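Local atomic coordinates of HpcH/HpaI aldolase (Desulfitobacterium hafniense, PDB entry 3QZ6), a protein that belongs to the HpcH/HpaI aldolase family, whose members are built on a TIM-barrel fold of eight parallel strands ringed by helices. Residues Y50-R53 with E54-H57. Residues are numbered along the deposited sequence; the frame is centred on the assembly and turned at random.
Sequences YTFR and EINH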
loop_
_atom_site.group_PDB
_atom_site.type_symbol
_atom_site.label_atom_id
_atom_site.label_comp_id
_atom_site.label_asym_id
_atom_site.label_seq_id
_atom_site.Cartn_x
_atom_site.Cartn_y
_atom_site.Cartn_z
ATOM N N TYR A 50 -3.416 13.233 5.530
ATOM C CA TYR A 50 -4.646 12.583 6.019
ATOM C C TYR A 50 -5.685 13.576 6.544
ATOM O O TYR A 50 -5.346 14.470 7.299
ATOM C CB TYR A 50 -4.319 11.568 7.113
ATOM C CG TYR A 50 -3.617 10.354 6.570
ATOM C CD1 TYR A 50 -4.341 9.274 6.073
ATOM C CD2 TYR A 50 -2.227 10.294 6.536
ATOM C CE1 TYR A 50 -3.692 8.165 5.565
ATOM C CE2 TYR A 50 -1.574 9.185 6.034
ATOM C CZ TYR A 50 -2.307 8.133 5.549
ATOM O OH TYR A 50 -1.655 7.039 5.033
ATOM N N THR A 51 -6.946 13.415 6.153
ATOM C CA THR A 51 -8.015 14.249 6.714
ATOM C C THR A 51 -8.633 13.572 7.934
ATOM O O THR A 51 -8.427 12.376 8.167
ATOM C CB THR A 51 -9.129 14.456 5.701
ATOM O OG1 THR A 51 -9.788 13.197 5.487
ATOM C CG2 THR A 51 -8.563 14.987 4.376
ATOM N N PHE A 52 -9.402 14.311 8.721
ATOM C CA PHE A 52 -10.020 13.678 9.871
ATOM C C PHE A 52 -11.087 12.651 9.459
ATOM O O PHE A 52 -11.311 11.679 10.185
ATOM C CB PHE A 52 -10.571 14.719 10.860
ATOM C CG PHE A 52 -9.489 15.442 11.621
ATOM C CD1 PHE A 52 -8.149 15.289 11.249
ATOM C CD2 PHE A 52 -9.787 16.248 12.704
ATOM C CE1 PHE A 52 -7.133 15.941 11.933
ATOM C CE2 PHE A 52 -8.770 16.915 13.399
ATOM C CZ PHE A 52 -7.447 16.756 13.015
ATOM N N ARG A 53 -11.745 12.877 8.318
ATOM C CA ARG A 53 -12.679 11.888 7.781
ATOM C C ARG A 53 -11.946 10.580 7.440
ATOM O O ARG A 53 -12.411 9.475 7.774
ATOM C CB ARG A 53 -13.424 12.430 6.549
ATOM C CG ARG A 53 -14.399 11.409 5.894
ATOM C CD ARG A 53 -15.531 11.053 6.869
ATOM N NE ARG A 53 -16.345 12.233 7.152
ATOM C CZ ARG A 53 -17.164 12.363 8.190
ATOM N NH1 ARG A 53 -17.288 11.385 9.082
ATOM N NH2 ARG A 53 -17.853 13.487 8.344
ATOM N N GLU A 54 -10.804 10.688 6.772
ATOM C CA GLU A 54 -10.030 9.482 6.452
ATOM C C GLU A 54 -9.664 8.720 7.722
ATOM O O GLU A 54 -9.685 7.480 7.757
ATOM C CB GLU A 54 -8.771 9.826 5.656
ATOM C CG GLU A 54 -9.069 10.244 4.211
ATOM C CD GLU A 54 -7.861 10.886 3.538
ATOM O OE1 GLU A 54 -6.829 11.075 4.216
ATOM O OE2 GLU A 54 -7.943 11.200 2.337
ATOM N N ILE A 55 -9.333 9.464 8.770
ATOM C CA ILE A 55 -8.961 8.845 10.030
ATOM C C ILE A 55 -10.172 8.154 10.646
ATOM O O ILE A 55 -10.069 7.031 11.105
ATOM C CB ILE A 55 -8.313 9.859 10.980
ATOM C CG1 ILE A 55 -6.930 10.229 10.432
ATOM C CG2 ILE A 55 -8.187 9.270 12.400
ATOM C CD1 ILE A 55 -6.264 11.429 11.109
ATOM N N ASN A 56 -11.328 8.812 10.600
ATOM C CA ASN A 56 -12.577 8.204 11.058
ATOM C C ASN A 56 -12.803 6.872 10.335
ATOM O O ASN A 56 -13.128 5.862 10.961
ATOM C CB ASN A 56 -13.747 9.169 10.806
ATOM C CG ASN A 56 -15.054 8.725 11.477
ATOM O OD1 ASN A 56 -15.235 7.562 11.871
ATOM N ND2 ASN A 56 -15.976 9.654 11.590
ATOM N N HIS A 57 -12.617 6.857 9.015
ATOM C CA HIS A 57 -12.788 5.604 8.264
ATOM C C HIS A 57 -11.851 4.505 8.751
ATOM O O HIS A 57 -12.248 3.337 8.892
ATOM C CB HIS A 57 -12.626 5.822 6.750
ATOM C CG HIS A 57 -13.753 6.593 6.136
ATOM N ND1 HIS A 57 -13.681 7.144 4.875
ATOM C CD2 HIS A 57 -14.977 6.913 6.618
ATOM C CE1 HIS A 57 -14.817 7.761 4.601
ATOM N NE2 HIS A 57 -15.619 7.644 5.645
#
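Ile55, Asn56 and His57 give their backbone N-H groups to the carbonyls of Thr51, Phe52 and Arg53, the first turn of helix 52-65, with Thr51 as N-cap. Thr51 and Glu54 close a capping box. Thr51 OG1 accepts from Glu54 N at 3.0 Å, a nearly straight bond (166°); with chi1 at 68° the hydroxyl sits between its own N and carbonyl carbon. In return Glu54 OE1 receives the N-H of Thr51 N, also at 3.0 Å, from well above the carboxylate plane. Threonine suits the cap because its short hydroxyl accepts where no preceding carbonyl is in place, and glutamate because its chain, extended beyond CG, spans the turn back to it. The carboxylate is turned nearly perpendicular to the Tyr50 ring, OE1 lying 3.6 Å from Tyr50 CD1. Tyr50 OH is bound to Val24 O, fixing the far end of this buried ring.

Beside helix 78-87, Ile55 CD1 comes within 4.3 Å of Phe52 CD1; isoleucine, the buried one of the two, sets its branched apolar chain against Leu84, while the wide Phe52 ring reaches Arg83 and Ile87. Arg53, its CG anti to the backbone N (chi1 178°), bends at chi2 and chi3 and sets CG over a face of the flat His57 ring, 4.2 Å from the centroid in a CH-pi contact, with CD close to NE2; its long chain offers carbon before its charged end. The Arg53 and Asn56 side chains lie alongside, pointing the same way; NH1 and ND2, 3.3 Å apart, are both donors and not hydrogen-bonded.

Two reciprocal bonds thus satisfy N-H groups where the helix between barrel strands 40-44 and 68-72 starts, and the Glu54 carboxylate, probably charged, would interact favourably with the helix dipole.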